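Local coordinates for alpha-11 giardin (PDB 2II2), which binds calcium as an unusual annexin of Giardia and probably associates with acidic phospholipid membranes and the parasite's cytoskeleton, at residues A[203-211]-A[221-229]; A[246-257]-A[287-298]. All coordinates share one frame; numbering follows the deposited sequence.

Contact 1 (A[203-211]-A[221-229]); sequences KSVQEAIET and GLCIAHYYN
Val-205 and Ile-209 of helix 205-212 pack on Leu-222, Cys-223 and His-226 of helix 216-230, an antiparallel helix pair within the all-helical annexin fold. The axes of the two segments approach to 9.6 Å at 164°; residues 213-215 connect the helices. Ile-209 and Cys-223 bury the most surface. Ile-209 reaches across with its CG2 branch, which lies 3.8 Å from Leu-222 CB, while its CD1 runs on beside Leu-222. Cys-223 SG touches Ile-209 CG2 and the CG methylenes of Gln-206 and Glu-210; the carboxylate of Glu-210 turns elsewhere, to Tyr-238 of helix 232-244. One CH-pi contact stands out: Val-205 CB lies over a face of the His-226 imidazole, 3.7 Å from the ring centroid and displaced toward the rim at CE1. A chi1 of 158° swings the imidazole of His-226 away from its own backbone N and out to the first turn of the partner helix; its ND1 is hydrogen-bonded to Tyr-190 of helix 187-201, which should help fix the ring's rotation. Polar contacts gather at the start of helix 205-212. Ser-204 caps this helix, Ser-204 OG accepting from Glu-207 N at 2.9 Å, and Lys-203 NZ forms a salt bridge with Glu-207. Across the interface, a single water joins the helix start to both aromatic side chains: it accepts from Gln-206 N at 3.1 Å, bonds His-226 NE2 at 2.9 Å, and reaches Tyr-227 OH at 3.3 Å.

Contact 2 (A[246-257]-A[287-298]); sequences TQNDDMAYEQAA and RFQSKEANKVNF
The N-terminal half of helix 249-263 docks here against the loop that connects helices 280-287 and 298-306. Tyr-253 fills the middle of the contact, its ring held between two side chains of the loop. Phe-288 presents its edge to one face in a T-shaped pair, planes at 87°, with CD2 3.6 Å from Tyr-253 CZ. Over the opposite face lies the aliphatic chain of Lys-295, whose CD makes a CH-pi contact 3.8 Å from the centroid of the Tyr-253 ring. Phe-298 meets the same tyrosine obliquely, completing the aromatic cluster, and packs on Ala-256 and Ala-257. Tyr-253 OH accepts from Ser-290 N at 2.9 Å. The same hydroxyl bonds a water shared with Asp-249 OD2. Within the annexin domain, Asn-248 OD1 N-caps this helix at Met-251 N. Charged groups frame the aromatic centre. Arg-287 bends at chi2 (64°), and its end-on grip brings NH1 and NH2 both to Asp-249 OD1, the latter at 2.8 Å; NH2 also donates to Thr-246 O, close to the guanidinium plane and nearly straight (165°). Further along, the lysine chain bends at its last torsion, and Lys-295 NZ joins Asp-250 OD1 at 3.1 Å and Glu-292 OE1 at 2.8 Å, which probably offsets the repulsion between the two carboxylates, and also donates to Asn-294 OD1. Ser-290 OG accepts from Glu-292 N in an ST turn, while a second water links this hydroxyl to Asp-249 OD2 and Glu-292 OE2.

In the fold
Contact 1 (203-211 with 221-229) is complete in the sequence before the first residue of contact 2 (246-257 with 287-298). Their centres are 25 Å apart and their nearest atoms about 8 Å. Helix 232-244 lies between them in sequence and borders both: Tyr-238 meets Cys-223 and Glu-210 of contact 1, while Phe-240 packs on Ala-256 and Phe-288 of contact 2. Contact 2 is near a calcium site seen in another structure, though no calcium is bound here: the Ala-257 and Glu-66 side chains are about 8 Å apart, and Tyr-253 and Lys-295 touch Pro-64, between Ile-60 and Glu-66. Contact 1 lies away from it, with a sulfate, probably from crystallisation, about 3 Å from the Gln-206 side chain.

Contact 1 (A[203-211]-A[221-229])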
loop_
_atom_site.group_PDB
_atom_site.type_symbol
_atom_site.label_atom_id
_atom_site.label_comp_id
_atom_site.label_asym_id
_atom_site.label_seq_id
_atom_site.Cartn_x
_atom_site.Cartn_y
_atom_site.Cartn_z
ATOM N N LYS A 203 -21.083 11.668 11.774
ATOM C CA LYS A 203 -19.742 11.748 11.224
ATOM C C LYS A 203 -19.369 10.453 10.534
ATOM O O LYS A 203 -19.836 9.371 10.921
ATOM C CB LYS A 203 -18.708 12.021 12.347
ATOM C CG LYS A 203 -18.954 13.248 13.196
ATOM C CD LYS A 203 -18.700 14.503 12.403
ATOM C CE LYS A 203 -18.619 15.747 13.285
ATOM N NZ LYS A 203 -18.386 16.946 12.425
ATOM N N SER A 204 -18.475 10.560 9.556
ATOM C CA SER A 204 -17.803 9.389 9.042
ATOM C C SER A 204 -16.753 8.914 10.055
ATOM O O SER A 204 -16.211 9.685 10.861
ATOM C CB SER A 204 -17.137 9.652 7.690
ATOM O OG SER A 204 -16.017 10.486 7.870
ATOM N N VAL A 205 -16.483 7.616 9.984
ATOM C CA VAL A 205 -15.429 7.033 10.794
ATOM C C VAL A 205 -14.103 7.686 10.419
ATOM O O VAL A 205 -13.304 7.976 11.297
ATOM C CB VAL A 205 -15.377 5.486 10.674
ATOM C CG1 VAL A 205 -14.202 4.939 11.471
ATOM C CG2 VAL A 205 -16.684 4.848 11.187
ATOM N N GLN A 206 -13.871 7.907 9.121
ATOM C CA GLN A 206 -12.633 8.573 8.701
ATOM C C GLN A 206 -12.467 9.913 9.411
ATOM O O GLN A 206 -11.395 10.226 9.936
ATOM C CB GLN A 206 -12.603 8.801 7.197
ATOM C CG GLN A 206 -11.295 9.462 6.731
ATOM C CD GLN A 206 -11.375 10.125 5.373
ATOM O OE1 GLN A 206 -10.788 11.202 5.178
ATOM N NE2 GLN A 206 -12.069 9.538 4.446
ATOM N N GLU A 207 -13.517 10.727 9.407
ATOM C CA GLU A 207 -13.423 12.044 10.015
ATOM C C GLU A 207 -13.125 11.932 11.505
ATOM O O GLU A 207 -12.292 12.663 12.043
ATOM C CB GLU A 207 -14.684 12.890 9.798
ATOM C CG GLU A 207 -14.487 14.318 10.352
ATOM C CD GLU A 207 -15.739 15.172 10.343
ATOM O OE1 GLU A 207 -16.471 15.147 9.333
ATOM O OE2 GLU A 207 -15.943 15.928 11.328
ATOM N N ALA A 208 -13.835 11.016 12.164
ATOM C CA ALA A 208 -13.633 10.813 13.599
ATOM C C ALA A 208 -12.192 10.371 13.902
ATOM O O ALA A 208 -11.580 10.872 14.839
ATOM C CB ALA A 208 -14.645 9.855 14.137
ATOM N N ILE A 209 -11.667 9.442 13.106
ATOM C CA ILE A 209 -10.266 9.045 13.283
ATOM C C ILE A 209 -9.303 10.221 13.077
ATOM O O ILE A 209 -8.384 10.418 13.854
ATOM C CB ILE A 209 -9.918 7.897 12.321
ATOM C CG1 ILE A 209 -10.666 6.617 12.690
ATOM C CG2 ILE A 209 -8.431 7.616 12.302
ATOM C CD1 ILE A 209 -10.605 5.532 11.605
ATOM N N GLU A 210 -9.488 10.947 11.981
ATOM C CA GLU A 210 -8.532 11.977 11.623
ATOM C C GLU A 210 -8.577 13.146 12.599
ATOM O O GLU A 210 -7.552 13.790 12.828
ATOM C CB GLU A 210 -8.726 12.380 10.161
ATOM C CG GLU A 210 -8.254 11.298 9.199
ATOM C CD GLU A 210 -8.463 11.610 7.740
ATOM O OE1 GLU A 210 -9.298 12.469 7.410
ATOM O OE2 GLU A 210 -7.776 10.983 6.886
ATOM N N THR A 211 -9.737 13.371 13.211
ATOM C CA THR A 211 -9.830 14.393 14.250
ATOM C C THR A 211 -9.129 13.955 15.531
ATOM O O THR A 211 -8.435 14.765 16.184
ATOM C CB THR A 211 -11.301 14.763 14.543
ATOM O OG1 THR A 211 -11.826 15.423 13.380
ATOM C CG2 THR A 211 -11.456 15.671 15.792
ATOM N N GLY A 221 -3.185 4.857 9.315
ATOM C CA GLY A 221 -3.260 3.395 9.426
ATOM C C GLY A 221 -4.652 2.908 9.849
ATOM O O GLY A 221 -5.179 1.912 9.327
ATOM N N LEU A 222 -5.240 3.609 10.820
ATOM C CA LEU A 222 -6.588 3.248 11.241
ATOM C C LEU A 222 -7.573 3.437 10.112
ATOM O O LEU A 222 -8.465 2.628 9.926
ATOM C CB LEU A 222 -7.019 4.092 12.459
ATOM C CG LEU A 222 -6.383 3.676 13.776
ATOM C CD1 LEU A 222 -6.600 4.772 14.779
ATOM C CD2 LEU A 222 -6.990 2.331 14.277
ATOM N N CYS A 223 -7.432 4.517 9.338
ATOM C CA CYS A 223 -8.341 4.708 8.209
ATOM C C CYS A 223 -8.172 3.619 7.146
ATOM O O CYS A 223 -9.137 3.236 6.503
ATOM C CB CYS A 223 -8.149 6.081 7.575
ATOM S SG CYS A 223 -8.800 7.446 8.539
ATOM N N ILE A 224 -6.943 3.161 6.921
ATOM C CA ILE A 224 -6.719 2.100 5.956
ATOM C C ILE A 224 -7.432 0.812 6.406
ATOM O O ILE A 224 -8.102 0.111 5.611
ATOM C CB ILE A 224 -5.219 1.872 5.698
ATOM C CG1 ILE A 224 -4.661 3.027 4.872
ATOM C CG2 ILE A 224 -4.974 0.545 5.001
ATOM C CD1 ILE A 224 -3.149 3.063 4.781
ATOM N N ALA A 225 -7.249 0.462 7.679
ATOM C CA ALA A 225 -7.888 -0.755 8.195
ATOM C C ALA A 225 -9.414 -0.664 8.131
ATOM O O ALA A 225 -10.105 -1.619 7.733
ATOM C CB ALA A 225 -7.420 -1.061 9.589
ATOM N N HIS A 226 -9.940 0.487 8.517
ATOM C CA HIS A 226 -11.371 0.797 8.403
ATOM C C HIS A 226 -11.857 0.624 6.970
ATOM O O HIS A 226 -12.809 -0.099 6.704
ATOM C CB HIS A 226 -11.554 2.248 8.889
ATOM C CG HIS A 226 -12.799 2.909 8.393
ATOM N ND1 HIS A 226 -14.059 2.553 8.821
ATOM C CD2 HIS A 226 -12.956 3.882 7.470
ATOM C CE1 HIS A 226 -14.941 3.297 8.177
ATOM N NE2 HIS A 226 -14.300 4.115 7.364
ATOM N N TYR A 227 -11.205 1.304 6.035
ATOM C CA TYR A 227 -11.664 1.250 4.652
ATOM C C TYR A 227 -11.518 -0.134 4.041
ATOM O O TYR A 227 -12.324 -0.493 3.203
ATOM C CB TYR A 227 -10.998 2.333 3.801
ATOM C CG TYR A 227 -11.656 3.688 3.948
ATOM C CD1 TYR A 227 -10.928 4.813 4.290
ATOM C CD2 TYR A 227 -13.027 3.839 3.724
ATOM C CE1 TYR A 227 -11.549 6.077 4.408
ATOM C CE2 TYR A 227 -13.645 5.088 3.837
ATOM C CZ TYR A 227 -12.906 6.199 4.177
ATOM O OH TYR A 227 -13.537 7.416 4.239
ATOM N N TYR A 228 -10.491 -0.887 4.438
ATOM C CA TYR A 228 -10.277 -2.229 3.912
ATOM C C TYR A 228 -11.506 -3.094 4.161
ATOM O O TYR A 228 -11.904 -3.880 3.312
ATOM C CB TYR A 228 -9.021 -2.865 4.537
ATOM C CG TYR A 228 -8.733 -4.202 3.881
ATOM C CD1 TYR A 228 -7.966 -4.262 2.712
ATOM C CD2 TYR A 228 -9.218 -5.374 4.409
ATOM C CE1 TYR A 228 -7.717 -5.476 2.071
ATOM C CE2 TYR A 228 -8.979 -6.597 3.767
ATOM C CZ TYR A 228 -8.224 -6.644 2.600
ATOM O OH TYR A 228 -7.989 -7.839 1.954
ATOM N N ASN A 229 -12.081 -2.924 5.352
ATOM C CA ASN A 229 -13.283 -3.658 5.706
ATOM C C ASN A 229 -14.476 -3.361 4.783
ATOM O O ASN A 229 -15.323 -4.211 4.560
ATOM C CB ASN A 229 -13.709 -3.389 7.124
ATOM C CG ASN A 229 -12.801 -4.023 8.154
ATOM O OD1 ASN A 229 -12.020 -4.921 7.838
ATOM N ND2 ASN A 229 -12.902 -3.569 9.389
HETATM O O HOH W 1 -15.453 6.651 6.760
#

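Contact 2 (A[246-257]-A[287-298])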
loop_
_atom_site.group_PDB
_atom_site.type_symbol
_atom_site.label_atom_id
_atom_site.label_comp_id
_atom_site.label_asym_id
_atom_site.label_seq_id
_atom_site.Cartn_x
_atom_site.Cartn_y
_atom_site.Cartn_z
ATOM N N THR A 246 -0.212 14.819 0.649
ATOM C CA THR A 246 1.012 15.071 1.416
ATOM C C THR A 246 1.769 16.219 0.738
ATOM O O THR A 246 2.060 16.165 -0.453
ATOM C CB THR A 246 1.874 13.818 1.419
ATOM O OG1 THR A 246 1.207 12.827 2.206
ATOM C CG2 THR A 246 3.257 14.065 2.024
ATOM N N GLN A 247 2.128 17.249 1.522
ATOM C CA GLN A 247 2.776 18.448 1.017
ATOM C C GLN A 247 4.229 18.198 0.588
ATOM O O GLN A 247 4.723 18.784 -0.385
ATOM C CB GLN A 247 2.749 19.573 2.079
ATOM C CG GLN A 247 1.374 20.024 2.550
ATOM C CD GLN A 247 0.906 21.271 1.843
ATOM O OE1 GLN A 247 -0.184 21.314 1.246
ATOM N NE2 GLN A 247 1.725 22.301 1.909
ATOM N N ASN A 248 4.918 17.336 1.324
ATOM C CA ASN A 248 6.315 17.055 1.044
ATOM C C ASN A 248 6.408 16.152 -0.177
ATOM O O ASN A 248 5.918 15.001 -0.149
ATOM C CB ASN A 248 6.935 16.334 2.231
ATOM C CG ASN A 248 8.401 16.103 2.021
ATOM O OD1 ASN A 248 8.791 15.094 1.464
ATOM N ND2 ASN A 248 9.216 17.104 2.336
ATOM N N ASP A 249 7.021 16.658 -1.250
ATOM C CA ASP A 249 7.079 15.867 -2.485
ATOM C C ASP A 249 7.816 14.541 -2.322
ATOM O O ASP A 249 7.386 13.518 -2.847
ATOM C CB ASP A 249 7.736 16.646 -3.629
ATOM C CG ASP A 249 6.781 17.576 -4.370
ATOM O OD1 ASP A 249 5.582 17.645 -4.023
ATOM O OD2 ASP A 249 7.248 18.213 -5.345
ATOM N N ASP A 250 8.925 14.537 -1.600
ATOM C CA ASP A 250 9.665 13.288 -1.475
ATOM C C ASP A 250 8.765 12.222 -0.886
ATOM O O ASP A 250 8.682 11.065 -1.387
ATOM C CB ASP A 250 10.906 13.488 -0.613
ATOM C CG ASP A 250 12.015 14.207 -1.337
ATOM O OD1 ASP A 250 11.922 14.473 -2.544
ATOM O OD2 ASP A 250 13.010 14.526 -0.672
ATOM N N MET A 251 8.035 12.600 0.163
ATOM C CA MET A 251 7.123 11.628 0.793
ATOM C C MET A 251 5.918 11.274 -0.093
ATOM O O MET A 251 5.541 10.104 -0.203
ATOM C CB MET A 251 6.640 12.139 2.148
ATOM C CG MET A 251 7.780 12.317 3.138
ATOM S SD MET A 251 7.232 12.974 4.732
ATOM C CE MET A 251 6.184 11.610 5.309
ATOM N N ALA A 252 5.310 12.289 -0.706
ATOM C CA ALA A 252 4.124 12.031 -1.525
ATOM C C ALA A 252 4.476 11.071 -2.673
ATOM O O ALA A 252 3.727 10.132 -2.962
ATOM C CB ALA A 252 3.622 13.320 -2.097
ATOM N N TYR A 253 5.610 11.297 -3.330
ATOM C CA TYR A 253 5.978 10.475 -4.460
ATOM C C TYR A 253 6.417 9.084 -4.015
ATOM O O TYR A 253 6.085 8.083 -4.674
ATOM C CB TYR A 253 7.107 11.119 -5.273
ATOM C CG TYR A 253 6.690 12.245 -6.187
ATOM C CD1 TYR A 253 6.283 13.483 -5.655
ATOM C CD2 TYR A 253 6.766 12.104 -7.583
ATOM C CE1 TYR A 253 5.922 14.538 -6.487
ATOM C CE2 TYR A 253 6.408 13.189 -8.433
ATOM C CZ TYR A 253 6.012 14.389 -7.859
ATOM O OH TYR A 253 5.651 15.431 -8.673
ATOM N N GLU A 254 7.127 9.022 -2.887
ATOM C CA GLU A 254 7.504 7.733 -2.317
ATOM C C GLU A 254 6.285 6.863 -2.037
ATOM O O GLU A 254 6.242 5.676 -2.395
ATOM C CB GLU A 254 8.273 7.988 -1.028
ATOM C CG GLU A 254 8.643 6.824 -0.212
ATOM C CD GLU A 254 9.187 7.230 1.149
ATOM O OE1 GLU A 254 8.847 8.331 1.670
ATOM O OE2 GLU A 254 9.946 6.418 1.716
ATOM N N GLN A 255 5.307 7.438 -1.358
ATOM C CA GLN A 255 4.077 6.713 -1.014
ATOM C C GLN A 255 3.303 6.326 -2.271
ATOM O O GLN A 255 2.863 5.157 -2.430
ATOM C CB GLN A 255 3.205 7.568 -0.104
ATOM C CG GLN A 255 3.818 7.813 1.249
ATOM C CD GLN A 255 3.100 8.903 1.996
ATOM O OE1 GLN A 255 1.885 9.089 1.833
ATOM N NE2 GLN A 255 3.811 9.555 2.898
ATOM N N ALA A 256 3.149 7.263 -3.207
ATOM C CA ALA A 256 2.398 6.969 -4.410
ATOM C C ALA A 256 3.074 5.855 -5.225
ATOM O O ALA A 256 2.401 5.021 -5.820
ATOM C CB ALA A 256 2.213 8.216 -5.228
ATOM N N ALA A 257 4.412 5.876 -5.276
ATOM C CA ALA A 257 5.160 4.847 -5.989
ATOM C C ALA A 257 4.904 3.472 -5.372
ATOM O O ALA A 257 4.672 2.492 -6.090
ATOM C CB ALA A 257 6.643 5.177 -5.997
ATOM N N ARG A 287 -1.185 16.563 -9.592
ATOM C CA ARG A 287 -0.344 16.509 -8.400
ATOM C C ARG A 287 1.112 16.279 -8.705
ATOM O O ARG A 287 1.991 16.887 -8.071
ATOM C CB ARG A 287 -0.847 15.412 -7.428
ATOM C CG ARG A 287 0.098 15.109 -6.239
ATOM C CD ARG A 287 0.207 16.324 -5.368
ATOM N NE ARG A 287 1.114 16.234 -4.200
ATOM C CZ ARG A 287 2.407 16.580 -4.210
ATOM N NH1 ARG A 287 2.994 16.974 -5.339
ATOM N NH2 ARG A 287 3.133 16.545 -3.093
ATOM N N PHE A 288 1.387 15.359 -9.621
ATOM C CA PHE A 288 2.763 14.847 -9.801
ATOM C C PHE A 288 3.436 15.571 -10.966
ATOM O O PHE A 288 3.594 15.026 -12.082
ATOM C CB PHE A 288 2.757 13.321 -9.934
ATOM C CG PHE A 288 2.186 12.626 -8.730
ATOM C CD1 PHE A 288 0.892 12.130 -8.760
ATOM C CD2 PHE A 288 2.911 12.529 -7.543
ATOM C CE1 PHE A 288 0.338 11.511 -7.640
ATOM C CE2 PHE A 288 2.356 11.911 -6.425
ATOM C CZ PHE A 288 1.064 11.403 -6.489
ATOM N N GLN A 289 3.800 16.823 -10.710
ATOM C CA GLN A 289 4.376 17.702 -11.732
ATOM C C GLN A 289 5.807 18.161 -11.435
ATOM O O GLN A 289 6.252 19.217 -11.911
ATOM C CB GLN A 289 3.506 18.948 -11.892
ATOM C CG GLN A 289 2.162 18.690 -12.508
ATOM C CD GLN A 289 2.150 18.956 -13.977
ATOM O OE1 GLN A 289 2.326 20.094 -14.415
ATOM N NE2 GLN A 289 1.938 17.912 -14.760
ATOM N N SER A 290 6.548 17.385 -10.670
ATOM C CA SER A 290 7.919 17.782 -10.322
ATOM C C SER A 290 8.893 17.789 -11.488
ATOM O O SER A 290 8.802 16.922 -12.370
ATOM C CB SER A 290 8.453 16.863 -9.232
ATOM O OG SER A 290 9.805 17.180 -8.946
ATOM N N LYS A 291 9.835 18.737 -11.474
ATOM C CA LYS A 291 10.903 18.789 -12.477
ATOM C C LYS A 291 12.170 18.055 -12.023
ATOM O O LYS A 291 13.154 17.995 -12.771
ATOM C CB LYS A 291 11.263 20.246 -12.805
ATOM C CG LYS A 291 12.049 20.971 -11.701
ATOM C CD LYS A 291 12.211 22.457 -11.974
ATOM C CE LYS A 291 13.291 23.070 -11.093
ATOM N NZ LYS A 291 13.309 24.561 -11.182
ATOM N N GLU A 292 12.170 17.545 -10.796
ATOM C CA GLU A 292 13.326 16.825 -10.283
ATOM C C GLU A 292 13.511 15.581 -11.135
ATOM O O GLU A 292 12.532 14.879 -11.458
ATOM C CB GLU A 292 13.137 16.455 -8.814
ATOM C CG GLU A 292 13.149 17.624 -7.835
ATOM C CD GLU A 292 12.888 17.169 -6.414
ATOM O OE1 GLU A 292 13.412 16.100 -6.028
ATOM O OE2 GLU A 292 12.165 17.879 -5.668
ATOM N N ALA A 293 14.765 15.315 -11.494
ATOM C CA ALA A 293 15.068 14.221 -12.420
ATOM C C ALA A 293 14.442 12.880 -12.024
ATOM O O ALA A 293 13.907 12.165 -12.880
ATOM C CB ALA A 293 16.595 14.075 -12.596
ATOM N N ASN A 294 14.491 12.549 -10.730
ATOM C CA ASN A 294 14.004 11.233 -10.298
ATOM C C ASN A 294 12.504 11.183 -10.098
ATOM O O ASN A 294 11.969 10.141 -9.689
ATOM C CB ASN A 294 14.742 10.691 -9.070
ATOM C CG ASN A 294 14.455 11.464 -7.797
ATOM O OD1 ASN A 294 13.650 12.406 -7.765
ATOM N ND2 ASN A 294 15.136 11.064 -6.710
ATOM N N LYS A 295 11.844 12.308 -10.389
ATOM C CA LYS A 295 10.383 12.400 -10.309
ATOM C C LYS A 295 9.704 12.726 -11.617
ATOM O O LYS A 295 8.503 12.506 -11.745
ATOM C CB LYS A 295 9.960 13.436 -9.261
ATOM C CG LYS A 295 10.313 13.002 -7.859
ATOM C CD LYS A 295 10.061 14.092 -6.857
ATOM C CE LYS A 295 10.628 13.763 -5.478
ATOM N NZ LYS A 295 12.124 13.675 -5.528
ATOM N N VAL A 296 10.437 13.297 -12.578
ATOM C CA VAL A 296 9.789 13.878 -13.755
ATOM C C VAL A 296 8.915 12.886 -14.536
ATOM O O VAL A 296 7.860 13.279 -15.066
ATOM C CB VAL A 296 10.796 14.587 -14.671
ATOM C CG1 VAL A 296 11.760 13.603 -15.276
ATOM C CG2 VAL A 296 10.062 15.359 -15.764
ATOM N N ASN A 297 9.340 11.621 -14.604
ATOM C CA ASN A 297 8.576 10.614 -15.332
ATOM C C ASN A 297 7.656 9.759 -14.481
ATOM O O ASN A 297 7.006 8.837 -14.989
ATOM C CB ASN A 297 9.503 9.741 -16.179
ATOM C CG ASN A 297 10.178 10.557 -17.260
ATOM O OD1 ASN A 297 9.504 11.141 -18.106
ATOM N ND2 ASN A 297 11.489 10.597 -17.247
ATOM N N PHE A 298 7.590 10.051 -13.182
ATOM C CA PHE A 298 6.744 9.280 -12.277
ATOM C C PHE A 298 5.278 9.357 -12.675
ATOM O O PHE A 298 4.585 8.334 -12.673
ATOM C CB PHE A 298 6.897 9.731 -10.810
ATOM C CG PHE A 298 5.925 9.019 -9.916
ATOM C CD1 PHE A 298 6.092 7.653 -9.632
ATOM C CD2 PHE A 298 4.775 9.644 -9.470
ATOM C CE1 PHE A 298 5.171 6.967 -8.889
ATOM C CE2 PHE A 298 3.828 8.947 -8.716
ATOM C CZ PHE A 298 4.031 7.607 -8.449
HETATM O O HOH W 2 5.252 17.736 -7.350
HETATM O O HOH W 3 9.637 18.147 -6.436
#